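PDB 6JKK: mitotic checkpoint control protein kinase BUB1 from Drosophila melanogaster, which probably acts as an ATP-binding protein kinase of the mitotic checkpoint at kinetochores, this chain being its kinase domain. Local coordinates for residues P242-M256 / I294-P308. Residues are numbered along the deposited sequence; the frame is centred on the assembly and turned at random.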
ATOM      1  N   PRO A 242      22.646  -0.064  -4.163  1.00 40.97           N
ATOM      2  CA  PRO A 242      21.849   0.707  -3.205  1.00 38.58           C
ATOM      3  C   PRO A 242      20.465   1.056  -3.750  1.00 33.50           C
ATOM      4  O   PRO A 242      20.292   1.147  -4.966  1.00 32.73           O
ATOM      5  CB  PRO A 242      22.679   1.980  -3.014  1.00 39.21           C
ATOM      6  CG  PRO A 242      23.504   2.085  -4.255  1.00 41.27           C
ATOM      7  CD  PRO A 242      23.839   0.678  -4.607  1.00 41.12           C
ATOM      8  N   TRP A 243      19.501   1.249  -2.854  1.00 29.06           N
ATOM      9  CA  TRP A 243      18.135   1.593  -3.240  1.00 24.44           C
ATOM     10  C   TRP A 243      17.487   2.470  -2.182  1.00 25.71           C
ATOM     11  O   TRP A 243      17.863   2.426  -1.013  1.00 27.06           O
ATOM     12  CB  TRP A 243      17.289   0.330  -3.411  1.00 28.51           C
ATOM     13  CG  TRP A 243      17.333  -0.566  -2.220  1.00 28.07           C
ATOM     14  CD1 TRP A 243      18.184  -1.614  -2.015  1.00 36.34           C
ATOM     15  CD2 TRP A 243      16.493  -0.500  -1.062  1.00 27.98           C
ATOM     16  NE1 TRP A 243      17.925  -2.204  -0.802  1.00 26.66           N
ATOM     17  CE2 TRP A 243      16.889  -1.537  -0.197  1.00 28.67           C
ATOM     18  CE3 TRP A 243      15.444   0.338  -0.671  1.00 25.36           C
ATOM     19  CZ2 TRP A 243      16.273  -1.757   1.035  1.00 29.02           C
ATOM     20  CZ3 TRP A 243      14.833   0.118   0.548  1.00 27.92           C
ATOM     21  CH2 TRP A 243      15.245  -0.920   1.384  1.00 28.96           C
ATOM     22  N   THR A 244      16.512   3.266  -2.606  1.00 22.56           N
ATOM     23  CA  THR A 244      15.598   3.936  -1.692  1.00 23.66           C
ATOM     24  C   THR A 244      14.191   3.738  -2.238  1.00 21.01           C
ATOM     25  O   THR A 244      13.585   2.687  -2.039  1.00 21.24           O
ATOM     26  CB  THR A 244      15.904   5.446  -1.550  1.00 24.74           C
ATOM     27  OG1 THR A 244      15.976   6.051  -2.849  1.00 24.42           O
ATOM     28  CG2 THR A 244      17.220   5.664  -0.812  1.00 27.27           C
ATOM     29  N   TYR A 245      13.689   4.736  -2.958  1.00 21.70           N
ATOM     30  CA  TYR A 245      12.313   4.704  -3.465  1.00 19.62           C
ATOM     31  C   TYR A 245      12.063   3.615  -4.517  1.00 15.86           C
ATOM     32  O   TYR A 245      10.912   3.239  -4.756  1.00 20.32           O
ATOM     33  CB  TYR A 245      11.911   6.085  -4.005  1.00 16.64           C
ATOM     34  CG  TYR A 245      12.022   7.185  -2.968  1.00 22.48           C
ATOM     35  CD1 TYR A 245      10.981   7.441  -2.080  1.00 20.78           C
ATOM     36  CD2 TYR A 245      13.168   7.965  -2.875  1.00 25.91           C
ATOM     37  CE1 TYR A 245      11.082   8.442  -1.129  1.00 18.30           C
ATOM     38  CE2 TYR A 245      13.277   8.964  -1.931  1.00 29.77           C
ATOM     39  CZ  TYR A 245      12.232   9.200  -1.062  1.00 21.95           C
ATOM     40  OH  TYR A 245      12.346  10.200  -0.120  1.00 25.50           O
ATOM     41  N   GLN A 246      13.128   3.099  -5.131  1.00 16.79           N
ATOM     42  CA  GLN A 246      12.996   2.037  -6.136  1.00 17.12           C
ATOM     43  C   GLN A 246      12.231   0.828  -5.601  1.00 21.36           C
ATOM     44  O   GLN A 246      11.568   0.111  -6.366  1.00 22.63           O
ATOM     45  CB  GLN A 246      14.370   1.575  -6.640  1.00 18.21           C
ATOM     46  CG  GLN A 246      15.250   2.669  -7.252  1.00 25.95           C
ATOM     47  CD  GLN A 246      16.159   3.328  -6.230  1.00 25.21           C
ATOM     48  OE1 GLN A 246      15.733   3.650  -5.123  1.00 22.31           O
ATOM     49  NE2 GLN A 246      17.423   3.523  -6.596  1.00 24.21           N
ATOM     50  N   LEU A 247      12.329   0.598  -4.292  1.00 17.34           N
ATOM     51  CA  LEU A 247      11.673  -0.552  -3.658  1.00 20.94           C
ATOM     52  C   LEU A 247      10.156  -0.491  -3.829  1.00 22.95           C
ATOM     53  O   LEU A 247       9.505  -1.508  -4.090  1.00 20.41           O
ATOM     54  CB  LEU A 247      12.040  -0.634  -2.168  1.00 22.83           C
ATOM     55  CG  LEU A 247      11.516  -1.851  -1.399  1.00 24.36           C
ATOM     56  CD1 LEU A 247      12.065  -3.138  -2.009  1.00 27.54           C
ATOM     57  CD2 LEU A 247      11.854  -1.780   0.079  1.00 25.42           C
ATOM     58  N   ASP A 248       9.601   0.708  -3.672  1.00 18.05           N
ATOM     59  CA  ASP A 248       8.169   0.919  -3.856  1.00 13.73           C
ATOM     60  C   ASP A 248       7.780   0.819  -5.325  1.00 16.09           C
ATOM     61  O   ASP A 248       6.728   0.276  -5.658  1.00 19.43           O
ATOM     62  CB  ASP A 248       7.769   2.291  -3.317  1.00 12.80           C
ATOM     63  CG  ASP A 248       7.478   2.269  -1.842  1.00 20.69           C
ATOM     64  OD1 ASP A 248       7.597   1.185  -1.230  1.00 16.85           O
ATOM     65  OD2 ASP A 248       7.129   3.338  -1.298  1.00 20.69           O
ATOM     66  N   LEU A 249       8.636   1.345  -6.197  1.00 15.99           N
ATOM     67  CA  LEU A 249       8.344   1.376  -7.629  1.00 17.32           C
ATOM     68  C   LEU A 249       8.368  -0.050  -8.182  1.00 18.77           C
ATOM     69  O   LEU A 249       7.610  -0.397  -9.088  1.00 16.94           O
ATOM     70  CB  LEU A 249       9.327   2.298  -8.361  1.00 15.73           C
ATOM     71  CG  LEU A 249       9.348   3.739  -7.835  1.00 17.25           C
ATOM     72  CD1 LEU A 249      10.223   4.638  -8.679  1.00 23.66           C
ATOM     73  CD2 LEU A 249       7.939   4.315  -7.748  1.00 15.13           C
ATOM     74  N   TYR A 250       9.220  -0.884  -7.599  1.00 13.33           N
ATOM     75  CA  TYR A 250       9.220  -2.312  -7.908  1.00 14.69           C
ATOM     76  C   TYR A 250       7.901  -2.930  -7.457  1.00 15.77           C
ATOM     77  O   TYR A 250       7.270  -3.676  -8.210  1.00 17.82           O
ATOM     78  CB  TYR A 250      10.403  -2.999  -7.219  1.00 15.09           C
ATOM     79  CG  TYR A 250      10.455  -4.502  -7.403  1.00 19.29           C
ATOM     80  CD1 TYR A 250      11.070  -5.064  -8.510  1.00 21.82           C
ATOM     81  CD2 TYR A 250       9.897  -5.354  -6.458  1.00 26.14           C
ATOM     82  CE1 TYR A 250      11.123  -6.436  -8.678  1.00 23.94           C
ATOM     83  CE2 TYR A 250       9.941  -6.719  -6.612  1.00 24.54           C
ATOM     84  CZ  TYR A 250      10.554  -7.255  -7.725  1.00 28.55           C
ATOM     85  OH  TYR A 250      10.599  -8.618  -7.877  1.00 32.33           O
ATOM     86  N   GLY A 251       7.475  -2.604  -6.236  1.00 14.20           N
ATOM     87  CA  GLY A 251       6.217  -3.109  -5.705  1.00 15.53           C
ATOM     88  C   GLY A 251       5.026  -2.713  -6.556  1.00 21.00           C
ATOM     89  O   GLY A 251       4.106  -3.518  -6.788  1.00 14.10           O
ATOM     90  N   LEU A 252       5.056  -1.467  -7.029  1.00 15.13           N
ATOM     91  CA  LEU A 252       4.026  -0.931  -7.917  1.00 18.72           C
ATOM     92  C   LEU A 252       3.855  -1.788  -9.167  1.00 17.36           C
ATOM     93  O   LEU A 252       2.734  -2.144  -9.536  1.00 18.72           O
ATOM     94  CB  LEU A 252       4.386   0.495  -8.339  1.00 23.40           C
ATOM     95  CG  LEU A 252       3.473   1.644  -7.919  1.00 28.89           C
ATOM     96  CD1 LEU A 252       3.881   2.928  -8.629  1.00 22.48           C
ATOM     97  CD2 LEU A 252       2.012   1.320  -8.195  1.00 21.93           C
ATOM     98  N   VAL A 253       4.966  -2.101  -9.828  1.00 18.58           N
ATOM     99  CA  VAL A 253       4.926  -2.953 -11.016  1.00 16.44           C
ATOM    100  C   VAL A 253       4.340  -4.316 -10.684  1.00 21.31           C
ATOM    101  O   VAL A 253       3.521  -4.850 -11.439  1.00 18.32           O
ATOM    102  CB  VAL A 253       6.320  -3.126 -11.651  1.00 21.43           C
ATOM    103  CG1 VAL A 253       6.265  -4.101 -12.814  1.00 24.27           C
ATOM    104  CG2 VAL A 253       6.837  -1.797 -12.134  1.00 24.09           C
ATOM    105  N   SER A 254       4.755  -4.876  -9.550  1.00 19.16           N
ATOM    106  CA  SER A 254       4.283  -6.194  -9.153  1.00 15.62           C
ATOM    107  C   SER A 254       2.758  -6.187  -9.034  1.00 16.36           C
ATOM    108  O   SER A 254       2.099  -7.156  -9.412  1.00 15.82           O
ATOM    109  CB  SER A 254       4.935  -6.640  -7.839  1.00 20.36           C
ATOM    110  OG  SER A 254       4.181  -6.199  -6.723  1.00 34.02           O
ATOM    111  N   VAL A 255       2.196  -5.085  -8.538  1.00 15.03           N
ATOM    112  CA  VAL A 255       0.740  -4.971  -8.415  1.00 17.79           C
ATOM    113  C   VAL A 255       0.074  -4.842  -9.790  1.00 16.57           C
ATOM    114  O   VAL A 255      -0.944  -5.485 -10.060  1.00 17.02           O
ATOM    115  CB  VAL A 255       0.323  -3.777  -7.535  1.00 17.18           C
ATOM    116  CG1 VAL A 255      -1.195  -3.694  -7.454  1.00 16.04           C
ATOM    117  CG2 VAL A 255       0.900  -3.919  -6.140  1.00 12.78           C
ATOM    118  N   MET A 256       0.643  -4.006 -10.652  1.00 16.21           N
ATOM    119  CA  MET A 256       0.122  -3.859 -12.009  1.00 13.28           C
ATOM    120  C   MET A 256       0.144  -5.209 -12.717  1.00 16.34           C
ATOM    121  O   MET A 256      -0.782  -5.545 -13.452  1.00 15.97           O
ATOM    122  CB  MET A 256       0.941  -2.842 -12.811  1.00 13.88           C
ATOM    123  CG  MET A 256       0.958  -1.433 -12.239  1.00 19.56           C
ATOM    124  SD  MET A 256       1.977  -0.397 -13.307  1.00 19.55           S
ATOM    125  CE  MET A 256       1.917   1.158 -12.400  1.00 19.26           C
ATOM    126  N   ILE A 294       6.074   1.620 -19.127  1.00 24.29           N
ATOM    127  CA  ILE A 294       5.800   1.714 -17.700  1.00 21.17           C
ATOM    128  C   ILE A 294       6.638   0.726 -16.886  1.00 21.08           C
ATOM    129  O   ILE A 294       7.285   1.114 -15.912  1.00 22.97           O
ATOM    130  CB  ILE A 294       4.297   1.504 -17.404  1.00 18.82           C
ATOM    131  CG1 ILE A 294       3.466   2.609 -18.063  1.00 22.74           C
ATOM    132  CG2 ILE A 294       4.043   1.473 -15.894  1.00 18.02           C
ATOM    133  CD1 ILE A 294       1.972   2.305 -18.108  1.00 24.83           C
ATOM    134  N   PHE A 295       6.634  -0.539 -17.294  1.00 20.55           N
ATOM    135  CA  PHE A 295       7.379  -1.572 -16.581  1.00 18.20           C
ATOM    136  C   PHE A 295       8.882  -1.289 -16.620  1.00 21.12           C
ATOM    137  O   PHE A 295       9.563  -1.371 -15.594  1.00 21.05           O
ATOM    138  CB  PHE A 295       7.089  -2.959 -17.170  1.00 21.60           C
ATOM    139  CG  PHE A 295       5.656  -3.414 -17.011  1.00 21.81           C
ATOM    140  CD1 PHE A 295       4.764  -2.713 -16.207  1.00 24.41           C
ATOM    141  CD2 PHE A 295       5.210  -4.556 -17.672  1.00 24.39           C
ATOM    142  CE1 PHE A 295       3.448  -3.138 -16.064  1.00 24.27           C
ATOM    143  CE2 PHE A 295       3.900  -4.988 -17.539  1.00 25.84           C
ATOM    144  CZ  PHE A 295       3.018  -4.278 -16.732  1.00 26.70           C
ATOM    145  N   ARG A 296       9.394  -0.941 -17.798  1.00 19.86           N
ATOM    146  CA  ARG A 296      10.827  -0.699 -17.959  1.00 20.68           C
ATOM    147  C   ARG A 296      11.295   0.502 -17.142  1.00 22.03           C
ATOM    148  O   ARG A 296      12.358   0.467 -16.516  1.00 23.59           O
ATOM    149  CB  ARG A 296      11.188  -0.504 -19.432  1.00 23.76           C
ATOM    150  CG  ARG A 296      12.688  -0.467 -19.692  1.00 28.63           C
ATOM    151  CD  ARG A 296      13.020  -0.261 -21.168  1.00 37.89           C
ATOM    152  NE  ARG A 296      11.883  -0.491 -22.055  1.00 45.67           N
ATOM    153  CZ  ARG A 296      11.133   0.480 -22.574  1.00 48.30           C
ATOM    154  NH1 ARG A 296      11.394   1.750 -22.293  1.00 52.96           N
ATOM    155  NH2 ARG A 296      10.119   0.182 -23.371  1.00 52.39           N
ATOM    156  N   THR A 297      10.488   1.558 -17.146  1.00 25.13           N
ATOM    157  CA  THR A 297      10.830   2.794 -16.452  1.00 24.00           C
ATOM    158  C   THR A 297      10.840   2.597 -14.940  1.00 20.76           C
ATOM    159  O   THR A 297      11.707   3.124 -14.233  1.00 23.36           O
ATOM    160  CB  THR A 297       9.837   3.903 -16.816  1.00 22.69           C
ATOM    161  OG1 THR A 297       9.896   4.143 -18.227  1.00 22.48           O
ATOM    162  CG2 THR A 297      10.162   5.188 -16.081  1.00 24.97           C
ATOM    163  N   LEU A 298       9.871   1.836 -14.444  1.00 17.45           N
ATOM    164  CA  LEU A 298       9.740   1.645 -13.004  1.00 16.62           C
ATOM    165  C   LEU A 298      10.705   0.591 -12.462  1.00 23.37           C
ATOM    166  O   LEU A 298      11.055   0.622 -11.282  1.00 20.14           O
ATOM    167  CB  LEU A 298       8.297   1.293 -12.636  1.00 15.30           C
ATOM    168  CG  LEU A 298       7.231   2.384 -12.772  1.00 21.03           C
ATOM    169  CD1 LEU A 298       5.827   1.800 -12.636  1.00 16.97           C
ATOM    170  CD2 LEU A 298       7.445   3.469 -11.736  1.00 18.22           C
ATOM    171  N   LEU A 299      11.131  -0.337 -13.318  1.00 17.70           N
ATOM    172  CA  LEU A 299      12.038  -1.405 -12.892  1.00 18.39           C
ATOM    173  C   LEU A 299      13.513  -1.058 -13.067  1.00 26.65           C
ATOM    174  O   LEU A 299      14.376  -1.603 -12.372  1.00 24.51           O
ATOM    175  CB  LEU A 299      11.747  -2.697 -13.659  1.00 19.78           C
ATOM    176  CG  LEU A 299      10.483  -3.468 -13.293  1.00 22.04           C
ATOM    177  CD1 LEU A 299      10.309  -4.671 -14.199  1.00 23.51           C
ATOM    178  CD2 LEU A 299      10.557  -3.905 -11.847  1.00 22.61           C
ATOM    179  N   ASN A 300      13.809  -0.169 -14.008  1.00 25.63           N
ATOM    180  CA  ASN A 300      15.195   0.099 -14.355  1.00 23.69           C
ATOM    181  C   ASN A 300      15.561   1.549 -14.111  1.00 27.33           C
ATOM    182  O   ASN A 300      15.416   2.394 -14.997  1.00 29.77           O
ATOM    183  CB  ASN A 300      15.456  -0.293 -15.807  1.00 24.79           C
ATOM    184  CG  ASN A 300      15.190  -1.766 -16.067  1.00 27.15           C
ATOM    185  OD1 ASN A 300      16.094  -2.596 -15.970  1.00 29.03           O
ATOM    186  ND2 ASN A 300      13.947  -2.097 -16.396  1.00 22.50           N
ATOM    187  N   ILE A 301      16.037   1.821 -12.899  1.00 26.65           N
ATOM    188  CA  ILE A 301      16.365   3.176 -12.462  1.00 24.21           C
ATOM    189  C   ILE A 301      17.869   3.292 -12.221  1.00 26.33           C
ATOM    190  O   ILE A 301      18.476   2.413 -11.603  1.00 26.69           O
ATOM    191  CB  ILE A 301      15.560   3.540 -11.194  1.00 25.02           C
ATOM    192  CG1 ILE A 301      14.064   3.449 -11.502  1.00 26.15           C
ATOM    193  CG2 ILE A 301      15.914   4.931 -10.698  1.00 29.78           C
ATOM    194  CD1 ILE A 301      13.177   3.262 -10.283  1.00 28.77           C
ATOM    195  N   ARG A 302      18.465   4.371 -12.723  1.00 27.98           N
ATOM    196  CA  ARG A 302      19.919   4.516 -12.759  1.00 30.43           C
ATOM    197  C   ARG A 302      20.559   4.549 -11.371  1.00 39.43           C
ATOM    198  O   ARG A 302      21.506   3.804 -11.091  1.00 34.31           O
ATOM    199  CB  ARG A 302      20.292   5.780 -13.539  1.00 36.57           C
ATOM    200  CG  ARG A 302      21.419   5.589 -14.532  1.00 43.88           C
ATOM    201  CD  ARG A 302      21.478   6.744 -15.521  1.00 52.80           C
ATOM    202  NE  ARG A 302      21.882   7.994 -14.886  1.00 60.56           N
ATOM    203  CZ  ARG A 302      21.135   9.092 -14.839  1.00 63.09           C
ATOM    204  NH1 ARG A 302      19.934   9.099 -15.401  1.00 64.43           N
ATOM    205  NH2 ARG A 302      21.594  10.186 -14.241  1.00 58.98           N
ATOM    206  N   ASP A 303      20.039   5.415 -10.509  1.00 30.45           N
ATOM    207  CA  ASP A 303      20.595   5.595  -9.169  1.00 36.42           C
ATOM    208  C   ASP A 303      19.534   6.140  -8.218  1.00 35.59           C
ATOM    209  O   ASP A 303      18.402   6.388  -8.632  1.00 34.06           O
ATOM    210  CB  ASP A 303      21.811   6.532  -9.215  1.00 34.14           C
ATOM    211  CG  ASP A 303      21.522   7.837  -9.940  1.00 41.55           C
ATOM    212  OD1 ASP A 303      20.473   8.458  -9.669  1.00 37.39           O
ATOM    213  OD2 ASP A 303      22.344   8.239 -10.788  1.00 49.51           O
ATOM    214  N   CYS A 304      19.904   6.341  -6.953  1.00 36.44           N
ATOM    215  CA  CYS A 304      18.958   6.822  -5.943  1.00 39.58           C
ATOM    216  C   CYS A 304      18.806   8.336  -5.978  1.00 39.58           C
ATOM    217  O   CYS A 304      17.960   8.901  -5.284  1.00 38.53           O
ATOM    218  CB  CYS A 304      19.398   6.400  -4.540  1.00 38.79           C
ATOM    219  SG  CYS A 304      19.541   4.622  -4.296  1.00 33.67           S
ATOM    220  N   ARG A 305      19.631   8.995  -6.779  1.00 35.10           N
ATOM    221  CA  ARG A 305      19.617  10.449  -6.830  1.00 36.07           C
ATOM    222  C   ARG A 305      18.369  10.992  -7.508  1.00 44.76           C
ATOM    223  O   ARG A 305      17.823  12.011  -7.084  1.00 43.97           O
ATOM    224  CB  ARG A 305      20.859  10.973  -7.543  1.00 36.78           C
ATOM    225  CG  ARG A 305      22.139  10.713  -6.787  1.00 57.63           C
ATOM    226  CD  ARG A 305      23.136  11.828  -7.034  1.00 66.53           C
ATOM    227  NE  ARG A 305      24.000  12.057  -5.878  1.00 74.58           N
ATOM    228  CZ  ARG A 305      25.254  11.625  -5.775  1.00 79.66           C
ATOM    229  NH1 ARG A 305      25.810  10.936  -6.765  1.00 77.66           N
ATOM    230  NH2 ARG A 305      25.956  11.889  -4.682  1.00 83.79           N
ATOM    231  N   THR A 306      17.937  10.321  -8.574  1.00 46.18           N
ATOM    232  CA  THR A 306      16.762  10.752  -9.329  1.00 47.80           C
ATOM    233  C   THR A 306      15.828   9.582  -9.639  1.00 37.36           C
ATOM    234  O   THR A 306      16.248   8.577 -10.216  1.00 35.16           O
ATOM    235  CB  THR A 306      17.166  11.437 -10.654  1.00 55.12           C
ATOM    236  OG1 THR A 306      17.751  10.470 -11.534  1.00 62.94           O
ATOM    237  CG2 THR A 306      18.168  12.542 -10.403  1.00 34.52           C
ATOM    238  N   MET A 307      14.565   9.716  -9.249  1.00 31.94           N
ATOM    239  CA  MET A 307      13.553   8.715  -9.572  1.00 28.90           C
ATOM    240  C   MET A 307      12.861   9.084 -10.883  1.00 29.18           C
ATOM    241  O   MET A 307      12.875  10.247 -11.282  1.00 34.63           O
ATOM    242  CB  MET A 307      12.525   8.616  -8.442  1.00 34.39           C
ATOM    243  CG  MET A 307      13.095   8.087  -7.133  1.00 37.22           C
ATOM    244  SD  MET A 307      13.731   6.408  -7.311  1.00 23.22           S
ATOM    245  CE  MET A 307      15.470   6.697  -6.998  1.00 24.38           C
ATOM    246  N   PRO A 308      12.272   8.094 -11.572  1.00 27.26           N
ATOM    247  CA  PRO A 308      11.490   8.408 -12.773  1.00 29.99           C
ATOM    248  C   PRO A 308      10.289   9.297 -12.467  1.00 30.25           C
ATOM    249  O   PRO A 308       9.762   9.262 -11.351  1.00 24.71           O
ATOM    250  CB  PRO A 308      10.997   7.033 -13.238  1.00 28.90           C
ATOM    251  CG  PRO A 308      11.122   6.137 -12.043  1.00 25.28           C
ATOM    252  CD  PRO A 308      12.336   6.645 -11.325  1.00 24.48           C
TER
HETATM  253  O   HOH W   1      16.894   8.518  -2.626  1.00 38.20           O
HETATM  254  O   HOH W   2      12.192  -0.270  -9.198  1.00 26.11           O
HETATM  255  O   HOH W   3      18.716   2.177  -8.986  1.00 30.27           O
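In the helical C-lobe of the kinase domain, helix 246-256 packs nearly antiparallel (155°) against helix 294-299 and the loop that follows it, and Gln246 links helix 246-256 to the loop residue Cys304. Its NE2 donates an almost straight hydrogen bond to Cys304 SG (3.3 Å, 171°), with the sulfur in the amide plane, while its OE1 accepts from Thr244 N at 2.7 Å, the donor tilted from the carbonyl plane. Because that backbone N-H can only donate, it fixes which end of the buried amide is the oxygen; NE2 also donates to a water that in turn donates to Ile301 O. The Met307 chain turns at chi2 (-62°) and again at chi3, which folds CE over Gln246 CD (3.5 Å), the two side chains crossing at about a right angle. Replacing Gln246 by alanine is likely to leave Thr244 N and Cys304 SG without this partner and open a gap beside Met307 CE. Further along, Leu249 CD1 meets Ile301 CD1 at 3.6 Å and reaches toward Pro308 CG (3.8 Å). Val253 CG2 presses tightly on Leu298 CB (3.5 Å), and Met256 SD lies at the edge of the Phe295 ring, a Met-aromatic contact. Leu298 also touches Leu310 and Leu313 of helix 310-322. On another side of the helix, Asp248 OD2 accepts from His180 N and OD1 from Ala181 N, the tie to the catalytic-loop backbone familiar from helix F of protein kinases, here packed against the following C-lobe helices 288-299 and 310-322.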